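Local coordinates for protein EF0056 (Enterococcus faecalis, PDB 6ORI) that is of unknown precise function but, as an enterococcal cell-surface protein with a calcium-binding, immunoglobulin-like N-terminal region, is probably linked to biofilm formation, at residues A[33-38]-A[245-250]; A[53-58]-A[123-128]; A[57-62]-A[133-138]; A[284-289]-A[329-334]; A[166-171]-A[183-188]. All blocks are in the same frame, centred on the assembly; numbering follows the deposited sequence.

Interaction 1. Residues A[33-38]-A[245-250]; sequences DLQFNP and KLTKEK
Asp33 offers one carboxylate oxygen to Thr247 and the other to Lys245. Thr247 OG1 donates to Asp33 OD2 over 2.7 Å, meeting the syn lone pair, while the CG2 methyl of the same threonine lies 3.4 Å from Asp33 OD2. On the other oxygen, Lys245 NZ and Asp33 OD1 form a salt bridge of 3.2 Å whose hydrogen bond is weak. The ammonium is held more firmly by Ser32 O and also bonds Tyr292 OH; water 1 accepts from it and from Leu34 N. Lys245 gets there as an extended chain, CG anti to the backbone N (chi1 -172°), running past the aspartate in the opposite direction. Strands 31-38 and 239-248 belong to two different antiparallel sheets of this immunoglobulin-like region, and their segments run at 97° to each other, so side chains rather than paired backbones join them. Gln35, from the same strand as Asp33, fixes the carboxylate further: its NE2 donates to Asp33 OD1 at 2.8 Å, nearly straight (167°) and in the amide plane. Gln35 CG lies 3.6 Å from Thr247 OG1; beyond it the chain bends at chi2, and Gln35 NE2 comes to 3.7 Å from Lys245 CD.

Interaction 2. Residues A[53-58]-A[123-128]; sequences FEVYGK and DGLFAG
Val55 opens the contact from strand 50-59 with its CG1 methyl, which touches two side chains of the loop 123-128. That branch stands anti to the backbone N (chi1 -176°) and meets Phe126 CZ at 3.8 Å, while Leu125 CD1 lies 4.3 Å from the same Val55 CG1. The valine and the phenylalanine side chains cross at about a right angle. The carbonyl of Val55 joins in as well: Val55 O lies at the edge of the Phe126 ring, near its plane, 3.8 Å from Phe126 CZ. At Tyr56 the side chain turns away from the loop, and it is the backbone that takes part, Tyr56 C resting 3.7 Å from Phe126 CZ. Gly57 then brings its main chain over the ring. Gly57 N approaches Phe126 CZ to 3.5 Å, and Gly57 CA makes a CH-pi contact, 4.0 Å from the centroid of the Phe126 ring and 21° off the normal, displaced toward the rim. With no side chain on this residue, the ring can lie directly against the strand. The opposite ring face is covered from within the loop by Leu125 CB, over its centre, which leaves Phe126 sandwiched between its preceding residue and the glycine. Around this buried apolar contact, Tyr118 meets the Phe126 ring edge to face and Gln135 of strand 135-144 touches it too; Leu125 packs on Val87 of strand 82-87, and Val55 on Leu34 of strand 31-38.

Interaction 3. Residues A[57-62]-A[133-138]; sequences GKHNIA and DTQTAP
Gln135 N donates to Gly57 O over 2.8 Å, and the return bond, Gly57 N to Gln135 O, is 3.0 Å long. Together they make Gly57 and Gln135 an antiparallel hydrogen-bonded pair where strands 50-59 and 135-144 lie edge to edge in the large antiparallel sheet. Gln135 CB also sits 3.4 Å from Gly57 O, and Thr134 adds its CG2 methyl 3.9 Å from that oxygen. On the His59 side of the pair, where strand 135-144 has not yet begun, side chains and water 2 make the link. The Gln135 side chain crosses that of His59 at a slant, with Gln135 NE2 3.7 Å from His59 CE1 and the ring and amide planes 49° apart. Water 2, lying over one face of the imidazole, accepts from Gln135 NE2 at 3.2 Å and from His59 N at 3.1 Å, and thereby bridges the two segments. The other polar ends are engaged by loops: Gln135 OE1 accepts from Ala127 N, while His59 bonds Tyr118 OH through ND1 and Gly128 O through NE2. With both ring nitrogens, both amide ends and the His59 backbone N-H engaged, these bonds probably fix the rotation of the buried ring and amide, and on the His59 side water carries the link that direct strand pairing no longer makes.

Interaction 4. Residues A[284-289]-A[329-334]; sequences MVQADK and LIDFAN
The amide of Gln286 and the carboxylate of Asp331 stand almost perpendicular, their planes 85° apart. Gln286 NE2 comes within 3.0 Å of Asp331 OD2, but the angle is too poor for a hydrogen bond, and since the glutamine has been modelled in two conformers this approach is doubtful. The other flat group close by, the Phe332 ring, carries Ile330 CG2 on one face, toward the rim, and is stacked with Tyr254. Asp331 heads an Asx turn: its OD1 accepts from Ala333 N, which meets it nearly along the C-O axis. The bond helps hold the carboxylate within its own loop; Asp331 CB lies 3.6 Å from Val285 O and 3.9 Å from Met284 CG. Met284 provides much of the apolar contact. Its CG is anti to the backbone N (chi1 180°), and a bend at the last torsion brings the terminal methyl onto the opposite backbone. Between the two backbones, water 3 accepts from Val285 N and from Asp331 N, linking two segments that do not pair directly. The 284-289 segment leaves strand 277-284 of the five-stranded sheet, whereas 329-334 leads from strand 318-322 of the four-stranded sheet to strand 340-348 of the five-stranded one. Met284 also rests on Lys300 and Val302 of strand 300-304, Leu329 on Val302. At the methyl end of the methionine, Met284 CE lies 3.7 Å from Leu329 C and 3.8 Å from Ile330 N.

Interaction 5. Residues A[166-171]-A[183-188]; sequences MYRIYL and GIESTG
Arg168 and Glu185 cross obliquely over one face of an antiparallel strand pair, the guanidinium and carboxylate planes 47° apart. The strands 166-173 and 184-189 run antiparallel, with Tyr167–Gly188 and Ile169–Ser186 as hydrogen-bonded pairs and Arg168–Thr187 and Tyr170–Glu185 as non-hydrogen-bonded ones. The arginine grips side-on, both nitrogens reaching one oxygen: Arg168 NH2 to Glu185 OE1 is 2.9 Å and Arg168 NE to Glu185 OE1 3.2 Å. The oxygen lies in the guanidinium plane, yet both donors come to it from the same face of the carboxylate, well above its plane. Arg168 extends from CG to NE, passing Thr187 OG1, which is 3.4 Å from Arg168 CG. Within the same strand, Arg168 NH1 sits over the centre of the Tyr170 ring and bonds Glu21 O, while Tyr170 OH bonds Glu21 OE1. The other face of the sheet carries Tyr167, Ile169 and Ser186. Tyr167 has CG between backbone N and carbonyl carbon (chi1 57°), and its ring lies with one face against Gly188, a residue with no side chain to obstruct it; Phe36 and Phe190 meet that ring edge to face. Farther along, the side chains of Leu171 and Ile184 lie side by side and point the same way, Leu171 CB 3.8 Å from Ile184 CG2. Over the tyrosine, Gly188 CA lies 4.0 Å from the Tyr167 ring centroid, 22° off its normal, in a CH-pi contact.

From the N terminus, strand 31-38 opens interaction 1, which closes only at strand 239-248 and joins the large sheet of the first half to the five-stranded sheet of the second. Interactions 2, 3 and 5 all fall within this long loop. Interactions 2 and 3 start from the overlapping ranges 53-58 and 57-62 and close in turn at 123-128 and 133-138, so their loops cross and bind the loop before strand 135-144, and that strand itself, to strand 50-59. Interaction 5 follows them, closing a short loop in the same sheet. Interaction 4 comes last, in series, joining two loops of the second half; Asn60 ND2 hydrogen-bonds Lys289 O, connecting it to interaction 3.

Interaction 1. Residues A[33-38]-A[245-250]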
# COMPACT_ATOMS: atom_id res chain seq x y z
N ASP A 33 11.37 -0.56 1.20
CA ASP A 33 10.19 -0.49 0.34
C ASP A 33 10.06 -1.72 -0.52
O ASP A 33 11.05 -2.29 -0.98
CB ASP A 33 10.26 0.75 -0.55
CG ASP A 33 8.89 1.28 -0.96
OD1 ASP A 33 7.83 0.79 -0.50
OD2 ASP A 33 8.89 2.30 -1.70
N LEU A 34 8.81 -2.13 -0.70
CA LEU A 34 8.45 -3.19 -1.63
C LEU A 34 7.02 -2.92 -2.05
O LEU A 34 6.14 -2.80 -1.20
CB LEU A 34 8.58 -4.55 -0.94
CG LEU A 34 8.33 -5.78 -1.79
CD1 LEU A 34 9.33 -5.88 -2.93
CD2 LEU A 34 8.36 -7.02 -0.92
N GLN A 35 6.79 -2.74 -3.34
CA GLN A 35 5.47 -2.40 -3.85
C GLN A 35 5.15 -3.20 -5.09
O GLN A 35 6.03 -3.50 -5.89
CB GLN A 35 5.39 -0.93 -4.22
CG GLN A 35 5.71 0.04 -3.13
CD GLN A 35 4.65 0.10 -2.08
OE1 GLN A 35 3.48 -0.21 -2.30
NE2 GLN A 35 5.05 0.50 -0.90
N PHE A 36 3.86 -3.53 -5.25
CA PHE A 36 3.29 -4.17 -6.43
C PHE A 36 2.36 -3.19 -7.08
O PHE A 36 1.41 -2.72 -6.46
CB PHE A 36 2.54 -5.43 -6.00
CG PHE A 36 1.85 -6.18 -7.11
CD1 PHE A 36 2.55 -6.95 -8.02
CD2 PHE A 36 0.48 -6.11 -7.22
CE1 PHE A 36 1.88 -7.64 -9.02
CE2 PHE A 36 -0.17 -6.81 -8.22
CZ PHE A 36 0.54 -7.56 -9.10
N ASN A 37 2.64 -2.86 -8.34
CA ASN A 37 1.89 -1.82 -9.03
C ASN A 37 1.30 -2.35 -10.34
O ASN A 37 1.92 -2.27 -11.39
CB ASN A 37 2.76 -0.61 -9.32
CG ASN A 37 1.97 0.52 -9.98
OD1 ASN A 37 0.76 0.56 -9.88
ND2 ASN A 37 2.67 1.39 -10.68
N PRO A 38 0.08 -2.89 -10.26
CA PRO A 38 -0.61 -3.41 -11.45
C PRO A 38 -1.39 -2.33 -12.18
O PRO A 38 -1.89 -1.37 -11.54
CB PRO A 38 -1.58 -4.43 -10.85
CG PRO A 38 -1.97 -3.83 -9.53
CD PRO A 38 -0.73 -3.09 -9.04
N LYS A 245 1.93 5.64 1.97
CA LYS A 245 3.35 5.50 1.70
C LYS A 245 3.69 5.98 0.29
O LYS A 245 3.02 5.61 -0.68
CB LYS A 245 3.79 4.06 1.92
CG LYS A 245 5.30 3.87 1.84
CD LYS A 245 5.74 2.45 2.22
CE LYS A 245 7.26 2.35 2.30
NZ LYS A 245 7.67 0.98 2.70
N LEU A 246 4.71 6.82 0.21
CA LEU A 246 5.17 7.41 -1.04
C LEU A 246 6.54 6.87 -1.39
O LEU A 246 7.48 6.96 -0.59
CB LEU A 246 5.23 8.94 -0.93
CG LEU A 246 3.90 9.58 -0.57
CD1 LEU A 246 4.10 11.06 -0.38
CD2 LEU A 246 2.88 9.35 -1.63
N THR A 247 6.62 6.27 -2.56
CA THR A 247 7.85 5.72 -3.12
C THR A 247 8.43 6.79 -4.04
O THR A 247 7.76 7.21 -4.99
CB THR A 247 7.49 4.47 -3.93
OG1 THR A 247 6.87 3.50 -3.06
CG2 THR A 247 8.69 3.89 -4.65
N LYS A 248 9.65 7.22 -3.77
CA LYS A 248 10.26 8.25 -4.59
C LYS A 248 10.87 7.72 -5.88
O LYS A 248 11.20 6.55 -6.00
CB LYS A 248 11.36 8.95 -3.79
CG LYS A 248 10.85 9.70 -2.57
CD LYS A 248 12.03 10.43 -1.87
CE LYS A 248 11.59 11.14 -0.62
NZ LYS A 248 12.72 11.95 -0.07
N GLU A 249 11.03 8.62 -6.83
CA GLU A 249 11.76 8.35 -8.05
C GLU A 249 13.27 8.52 -7.81
O GLU A 249 14.07 7.67 -8.20
CB GLU A 249 11.27 9.30 -9.15
CG GLU A 249 11.90 9.08 -10.52
CD GLU A 249 11.46 7.79 -11.17
OE1 GLU A 249 10.44 7.21 -10.74
OE2 GLU A 249 12.16 7.36 -12.12
N LYS A 250 13.64 9.63 -7.18
CA LYS A 250 15.04 9.95 -6.86
C LYS A 250 15.12 10.32 -5.35
O LYS A 250 14.72 9.52 -4.52
CB LYS A 250 15.56 11.07 -7.76
CG LYS A 250 15.59 10.71 -9.24
CD LYS A 250 16.76 9.82 -9.57
CE LYS A 250 17.51 10.32 -10.80
NZ LYS A 250 16.61 10.66 -11.94
O HOH W 1 6.47 -1.52 1.48

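Interaction 2. Residues A[53-58]-A[123-128]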
# COMPACT_ATOMS: atom_id res chain seq x y z
N PHE A 53 2.19 -5.29 -14.76
CA PHE A 53 2.57 -4.74 -13.45
C PHE A 53 4.05 -4.43 -13.42
O PHE A 53 4.81 -4.88 -14.27
CB PHE A 53 2.20 -5.68 -12.27
CG PHE A 53 3.02 -6.96 -12.20
CD1 PHE A 53 4.20 -7.04 -11.48
CD2 PHE A 53 2.58 -8.09 -12.87
CE1 PHE A 53 4.91 -8.22 -11.43
CE2 PHE A 53 3.28 -9.28 -12.80
CZ PHE A 53 4.45 -9.35 -12.10
N GLU A 54 4.46 -3.68 -12.40
CA GLU A 54 5.86 -3.49 -12.05
C GLU A 54 6.00 -3.76 -10.56
O GLU A 54 5.02 -3.66 -9.79
CB GLU A 54 6.34 -2.06 -12.32
CG GLU A 54 6.21 -1.66 -13.76
CD GLU A 54 6.78 -0.28 -14.05
OE1 GLU A 54 6.67 0.65 -13.21
OE2 GLU A 54 7.33 -0.13 -15.15
N VAL A 55 7.22 -4.10 -10.16
CA VAL A 55 7.56 -4.26 -8.75
C VAL A 55 8.61 -3.22 -8.40
O VAL A 55 9.56 -3.03 -9.16
CB VAL A 55 8.07 -5.68 -8.42
CG1 VAL A 55 8.32 -5.85 -6.93
CG2 VAL A 55 7.12 -6.73 -8.94
N TYR A 56 8.41 -2.52 -7.29
CA TYR A 56 9.40 -1.57 -6.80
C TYR A 56 10.02 -2.10 -5.53
O TYR A 56 9.34 -2.72 -4.70
CB TYR A 56 8.78 -0.18 -6.54
CG TYR A 56 7.96 0.30 -7.71
CD1 TYR A 56 8.45 0.24 -9.00
CD2 TYR A 56 6.68 0.78 -7.54
CE1 TYR A 56 7.67 0.62 -10.08
CE2 TYR A 56 5.91 1.16 -8.60
CZ TYR A 56 6.41 1.10 -9.87
OH TYR A 56 5.60 1.46 -10.92
N GLY A 57 11.31 -1.85 -5.36
CA GLY A 57 12.02 -2.28 -4.18
C GLY A 57 13.10 -1.32 -3.81
O GLY A 57 13.70 -0.70 -4.68
N LYS A 58 13.33 -1.17 -2.51
CA LYS A 58 14.44 -0.35 -2.06
C LYS A 58 14.97 -0.89 -0.75
O LYS A 58 14.21 -1.28 0.17
CB LYS A 58 14.05 1.12 -1.90
CG LYS A 58 15.23 1.88 -1.31
CD LYS A 58 15.02 3.33 -1.20
CE LYS A 58 16.08 3.97 -0.30
NZ LYS A 58 17.47 3.52 -0.57
N ASP A 123 19.13 -14.96 -9.05
CA ASP A 123 17.97 -15.16 -9.92
C ASP A 123 16.75 -14.38 -9.45
O ASP A 123 15.60 -14.80 -9.64
CB ASP A 123 17.65 -16.65 -10.03
CG ASP A 123 18.82 -17.43 -10.58
OD1 ASP A 123 19.29 -17.08 -11.68
OD2 ASP A 123 19.27 -18.37 -9.88
N GLY A 124 17.01 -13.21 -8.90
CA GLY A 124 15.98 -12.36 -8.34
C GLY A 124 15.84 -11.04 -9.08
O GLY A 124 16.17 -10.92 -10.27
N LEU A 125 15.30 -10.03 -8.40
CA LEU A 125 14.90 -8.79 -9.05
C LEU A 125 15.82 -7.59 -8.91
O LEU A 125 15.98 -6.83 -9.85
CB LEU A 125 13.51 -8.36 -8.57
CG LEU A 125 12.40 -9.40 -8.70
CD1 LEU A 125 11.06 -8.80 -8.37
CD2 LEU A 125 12.35 -10.03 -10.07
N PHE A 126 16.36 -7.37 -7.71
CA PHE A 126 16.94 -6.08 -7.34
C PHE A 126 18.43 -6.17 -7.01
O PHE A 126 18.90 -7.11 -6.36
CB PHE A 126 16.17 -5.50 -6.14
CG PHE A 126 14.70 -5.28 -6.42
CD1 PHE A 126 14.31 -4.52 -7.51
CD2 PHE A 126 13.72 -5.84 -5.62
CE1 PHE A 126 12.98 -4.33 -7.79
CE2 PHE A 126 12.37 -5.63 -5.91
CZ PHE A 126 12.03 -4.87 -6.99
N ALA A 127 19.17 -5.18 -7.47
CA ALA A 127 20.62 -5.17 -7.29
C ALA A 127 20.95 -5.04 -5.80
O ALA A 127 20.59 -4.05 -5.15
CB ALA A 127 21.24 -4.06 -8.10
N GLY A 128 21.62 -6.05 -5.25
CA GLY A 128 21.91 -6.07 -3.83
C GLY A 128 22.81 -4.94 -3.36
O GLY A 128 22.66 -4.45 -2.26

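Interaction 3. Residues A[57-62]-A[133-138]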
# COMPACT_ATOMS: atom_id res chain seq x y z
N GLY A 57 11.31 -1.85 -5.36
CA GLY A 57 12.02 -2.28 -4.18
C GLY A 57 13.10 -1.32 -3.81
O GLY A 57 13.70 -0.70 -4.68
N LYS A 58 13.33 -1.17 -2.51
CA LYS A 58 14.44 -0.35 -2.06
C LYS A 58 14.97 -0.89 -0.75
O LYS A 58 14.21 -1.28 0.17
CB LYS A 58 14.05 1.12 -1.90
CG LYS A 58 15.23 1.88 -1.31
CD LYS A 58 15.02 3.33 -1.20
CE LYS A 58 16.08 3.97 -0.30
NZ LYS A 58 17.47 3.52 -0.57
N HIS A 59 16.30 -0.89 -0.65
CA HIS A 59 16.98 -1.17 0.62
C HIS A 59 18.06 -0.13 0.86
O HIS A 59 18.44 0.63 -0.05
CB HIS A 59 17.49 -2.61 0.70
CG HIS A 59 18.33 -3.03 -0.45
ND1 HIS A 59 17.79 -3.40 -1.66
CD2 HIS A 59 19.67 -3.12 -0.58
CE1 HIS A 59 18.77 -3.70 -2.49
NE2 HIS A 59 19.92 -3.53 -1.86
N ASN A 60 18.52 -0.06 2.10
CA ASN A 60 19.29 1.08 2.57
C ASN A 60 20.73 0.72 2.89
O ASN A 60 21.57 1.63 3.01
CB ASN A 60 18.65 1.68 3.83
CG ASN A 60 17.21 2.06 3.64
OD1 ASN A 60 16.72 2.22 2.52
ND2 ASN A 60 16.51 2.24 4.75
N ILE A 61 20.99 -0.58 3.01
CA ILE A 61 22.33 -1.12 3.28
C ILE A 61 22.49 -2.31 2.35
O ILE A 61 21.53 -3.03 2.10
CB ILE A 61 22.45 -1.59 4.75
CG1 ILE A 61 22.25 -0.42 5.72
CG2 ILE A 61 23.79 -2.26 5.02
CD1 ILE A 61 23.30 0.68 5.58
N ALA A 62 23.69 -2.50 1.81
CA ALA A 62 23.89 -3.57 0.86
C ALA A 62 23.35 -4.89 1.40
O ALA A 62 23.49 -5.19 2.59
CB ALA A 62 25.37 -3.68 0.52
N ASP A 133 18.32 5.08 -5.20
CA ASP A 133 16.98 5.33 -5.72
C ASP A 133 16.17 4.05 -5.82
O ASP A 133 16.71 3.00 -6.16
CB ASP A 133 17.06 5.96 -7.12
CG ASP A 133 17.79 7.27 -7.12
OD1 ASP A 133 17.81 7.93 -6.06
OD2 ASP A 133 18.31 7.63 -8.20
N THR A 134 14.87 4.15 -5.62
CA THR A 134 13.99 3.01 -5.79
C THR A 134 14.28 2.24 -7.06
O THR A 134 14.41 2.84 -8.12
CB THR A 134 12.54 3.49 -5.82
OG1 THR A 134 12.27 4.25 -4.64
CG2 THR A 134 11.57 2.31 -5.91
N GLN A 135 14.33 0.91 -6.94
CA GLN A 135 14.55 0.01 -8.07
C GLN A 135 13.23 -0.45 -8.66
O GLN A 135 12.26 -0.64 -7.95
CB GLN A 135 15.39 -1.20 -7.63
CG GLN A 135 16.72 -0.83 -7.00
CD GLN A 135 17.64 -2.01 -6.91
OE1 GLN A 135 17.71 -2.81 -7.83
NE2 GLN A 135 18.34 -2.12 -5.80
N THR A 136 13.22 -0.65 -9.98
CA THR A 136 12.04 -1.17 -10.69
C THR A 136 12.36 -2.47 -11.39
O THR A 136 13.38 -2.58 -12.10
CB THR A 136 11.55 -0.17 -11.73
OG1 THR A 136 11.17 1.04 -11.05
CG2 THR A 136 10.35 -0.70 -12.53
N ALA A 137 11.48 -3.44 -11.17
CA ALA A 137 11.45 -4.68 -11.94
C ALA A 137 10.31 -4.49 -12.93
O ALA A 137 9.15 -4.53 -12.53
CB ALA A 137 11.17 -5.87 -11.02
N PRO A 138 10.64 -4.21 -14.21
CA PRO A 138 9.62 -3.83 -15.19
C PRO A 138 8.98 -5.02 -15.93
O PRO A 138 9.44 -6.16 -15.80
CB PRO A 138 10.44 -2.98 -16.16
CG PRO A 138 11.75 -3.66 -16.20
CD PRO A 138 11.99 -4.10 -14.78
O HOH W 2 17.89 -0.34 -3.21

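Interaction 4. Residues A[284-289]-A[329-334]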
# COMPACT_ATOMS: atom_id res chain seq x y z
N MET A 284 3.56 11.78 12.29
CA MET A 284 4.79 11.77 11.54
C MET A 284 5.50 10.46 11.80
O MET A 284 5.63 10.05 12.96
CB MET A 284 5.66 12.94 11.97
CG MET A 284 6.97 13.00 11.22
SD MET A 284 8.06 14.35 11.71
CE MET A 284 7.26 15.72 10.89
N VAL A 285 5.96 9.82 10.73
CA VAL A 285 6.63 8.53 10.77
C VAL A 285 7.93 8.64 9.97
O VAL A 285 8.03 9.41 9.04
CB VAL A 285 5.71 7.45 10.14
CG1 VAL A 285 6.38 6.08 10.17
CG2 VAL A 285 4.36 7.39 10.87
N GLN A 286 8.92 7.83 10.32
CA GLN A 286 10.22 7.89 9.69
C GLN A 286 10.64 6.54 9.15
O GLN A 286 10.54 5.52 9.85
CB GLN A 286 11.23 8.40 10.70
CG GLN A 286 10.59 9.32 11.73
CD GLN A 286 11.48 10.46 12.13
OE1 GLN A 286 12.67 10.28 12.40
NE2 GLN A 286 10.92 11.67 12.16
N ALA A 287 11.08 6.53 7.90
CA ALA A 287 11.71 5.36 7.29
C ALA A 287 13.19 5.34 7.67
O ALA A 287 14.00 6.02 7.05
CB ALA A 287 11.55 5.39 5.75
N ASP A 288 13.54 4.55 8.69
CA ASP A 288 14.90 4.54 9.22
C ASP A 288 15.89 3.99 8.19
O ASP A 288 15.56 3.06 7.45
CB ASP A 288 14.98 3.67 10.48
CG ASP A 288 13.81 3.90 11.42
OD1 ASP A 288 12.71 3.38 11.13
OD2 ASP A 288 13.99 4.58 12.45
N LYS A 289 17.10 4.54 8.16
CA LYS A 289 18.16 4.01 7.31
C LYS A 289 18.50 2.59 7.76
O LYS A 289 18.54 1.66 6.95
CB LYS A 289 19.41 4.89 7.38
N LEU A 329 4.77 18.60 9.51
CA LEU A 329 3.74 17.55 9.58
C LEU A 329 4.16 16.23 8.95
O LEU A 329 3.68 15.16 9.36
CB LEU A 329 2.46 18.00 8.90
CG LEU A 329 1.84 19.30 9.37
CD1 LEU A 329 0.51 19.53 8.71
CD2 LEU A 329 1.68 19.34 10.89
N ILE A 330 5.01 16.31 7.93
CA ILE A 330 5.42 15.12 7.18
C ILE A 330 6.94 15.05 7.15
O ILE A 330 7.58 16.04 6.86
CB ILE A 330 4.89 15.18 5.73
CG1 ILE A 330 3.36 15.16 5.69
CG2 ILE A 330 5.50 14.06 4.86
CD1 ILE A 330 2.75 15.43 4.29
N ASP A 331 7.49 13.87 7.44
CA ASP A 331 8.92 13.67 7.27
C ASP A 331 9.11 13.25 5.81
O ASP A 331 8.82 12.12 5.42
CB ASP A 331 9.47 12.63 8.25
CG ASP A 331 10.98 12.56 8.22
OD1 ASP A 331 11.59 12.80 7.16
OD2 ASP A 331 11.59 12.26 9.27
N PHE A 332 9.59 14.18 5.00
CA PHE A 332 9.78 13.94 3.58
C PHE A 332 11.08 13.19 3.28
O PHE A 332 11.38 12.95 2.11
CB PHE A 332 9.79 15.25 2.81
CG PHE A 332 8.41 15.82 2.54
CD1 PHE A 332 7.71 15.48 1.40
CD2 PHE A 332 7.84 16.71 3.44
CE1 PHE A 332 6.46 16.01 1.15
CE2 PHE A 332 6.58 17.23 3.18
CZ PHE A 332 5.91 16.85 2.04
N ALA A 333 11.84 12.84 4.31
CA ALA A 333 13.16 12.22 4.10
C ALA A 333 13.94 13.10 3.13
O ALA A 333 14.43 12.62 2.10
CB ALA A 333 13.01 10.79 3.59
N ASN A 334 14.03 14.40 3.43
CA ASN A 334 14.55 15.37 2.49
C ASN A 334 15.95 15.00 2.01
O ASN A 334 16.83 14.66 2.82
CB ASN A 334 14.58 16.80 3.06
CG ASN A 334 13.19 17.46 3.17
OD1 ASN A 334 12.29 17.30 2.33
ND2 ASN A 334 13.03 18.25 4.23
O HOH W 3 5.64 11.53 8.10
O HOH W 4 8.13 9.67 6.38

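Interaction 5. Residues A[166-171]-A[183-188]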
# COMPACT_ATOMS: atom_id res chain seq x y z
N MET A 166 -8.01 -8.51 -3.99
CA MET A 166 -6.82 -8.14 -3.26
C MET A 166 -5.52 -8.66 -3.84
O MET A 166 -5.48 -9.63 -4.62
CB MET A 166 -6.96 -8.59 -1.82
CG MET A 166 -6.86 -10.08 -1.59
SD MET A 166 -5.18 -10.78 -1.49
CE MET A 166 -4.67 -10.14 0.08
N TYR A 167 -4.45 -7.99 -3.43
CA TYR A 167 -3.10 -8.53 -3.57
C TYR A 167 -2.32 -8.17 -2.31
O TYR A 167 -2.65 -7.19 -1.64
CB TYR A 167 -2.40 -7.99 -4.81
CG TYR A 167 -2.29 -6.49 -4.91
CD1 TYR A 167 -1.34 -5.78 -4.19
CD2 TYR A 167 -3.12 -5.79 -5.77
CE1 TYR A 167 -1.26 -4.39 -4.32
CE2 TYR A 167 -3.03 -4.43 -5.92
CZ TYR A 167 -2.10 -3.74 -5.20
OH TYR A 167 -2.05 -2.37 -5.38
N ARG A 168 -1.31 -8.97 -1.99
CA ARG A 168 -0.37 -8.66 -0.92
C ARG A 168 1.03 -9.02 -1.38
O ARG A 168 1.26 -10.15 -1.82
CB ARG A 168 -0.72 -9.43 0.36
CG ARG A 168 0.26 -9.23 1.53
CD ARG A 168 0.08 -10.30 2.61
NE ARG A 168 0.68 -9.93 3.88
CZ ARG A 168 1.02 -10.78 4.83
NH1 ARG A 168 0.88 -12.09 4.68
NH2 ARG A 168 1.52 -10.31 5.96
N ILE A 169 1.97 -8.08 -1.31
CA ILE A 169 3.36 -8.36 -1.58
C ILE A 169 4.16 -8.17 -0.29
O ILE A 169 3.89 -7.27 0.50
CB ILE A 169 3.88 -7.51 -2.75
CG1 ILE A 169 5.23 -8.05 -3.25
CG2 ILE A 169 3.96 -6.03 -2.37
CD1 ILE A 169 5.70 -7.43 -4.54
N TYR A 170 5.10 -9.07 -0.04
CA TYR A 170 5.84 -9.03 1.21
C TYR A 170 7.17 -9.74 1.06
O TYR A 170 7.41 -10.43 0.08
CB TYR A 170 5.02 -9.61 2.37
CG TYR A 170 4.51 -11.03 2.21
CD1 TYR A 170 3.42 -11.31 1.38
CD2 TYR A 170 5.04 -12.07 2.95
CE1 TYR A 170 2.92 -12.61 1.27
CE2 TYR A 170 4.55 -13.37 2.83
CZ TYR A 170 3.48 -13.61 1.99
OH TYR A 170 2.94 -14.87 1.86
N LEU A 171 8.05 -9.53 2.03
CA LEU A 171 9.38 -10.10 2.02
C LEU A 171 9.56 -11.06 3.17
O LEU A 171 9.22 -10.70 4.31
CB LEU A 171 10.38 -8.96 2.13
CG LEU A 171 11.85 -9.33 2.06
CD1 LEU A 171 12.17 -9.85 0.67
CD2 LEU A 171 12.71 -8.12 2.41
N GLY A 183 7.18 -4.24 8.23
CA GLY A 183 7.07 -3.01 7.48
C GLY A 183 7.21 -3.20 5.97
O GLY A 183 6.85 -2.30 5.21
N ILE A 184 7.73 -4.34 5.55
CA ILE A 184 8.03 -4.58 4.14
C ILE A 184 6.94 -5.50 3.61
O ILE A 184 7.17 -6.65 3.22
CB ILE A 184 9.43 -5.16 3.95
CG1 ILE A 184 10.46 -4.33 4.73
CG2 ILE A 184 9.82 -5.18 2.47
CD1 ILE A 184 10.51 -2.85 4.36
N GLU A 185 5.72 -4.97 3.69
CA GLU A 185 4.55 -5.62 3.17
C GLU A 185 3.54 -4.57 2.74
O GLU A 185 3.40 -3.50 3.37
CB GLU A 185 3.91 -6.56 4.18
CG GLU A 185 3.31 -5.96 5.40
CD GLU A 185 2.55 -7.00 6.18
OE1 GLU A 185 1.46 -7.43 5.72
OE2 GLU A 185 3.04 -7.42 7.24
N SER A 186 2.82 -4.86 1.67
CA SER A 186 1.82 -3.97 1.16
C SER A 186 0.65 -4.78 0.67
O SER A 186 0.83 -5.73 -0.08
CB SER A 186 2.42 -3.15 0.05
OG SER A 186 1.48 -2.20 -0.42
N THR A 187 -0.56 -4.40 1.10
CA THR A 187 -1.81 -5.06 0.72
C THR A 187 -2.71 -4.03 0.07
O THR A 187 -3.03 -3.00 0.71
CB THR A 187 -2.52 -5.66 1.93
OG1 THR A 187 -1.69 -6.68 2.52
CG2 THR A 187 -3.87 -6.28 1.55
N GLY A 188 -3.13 -4.30 -1.18
CA GLY A 188 -3.95 -3.38 -1.95
C GLY A 188 -5.00 -4.13 -2.74
O GLY A 188 -5.23 -5.30 -2.47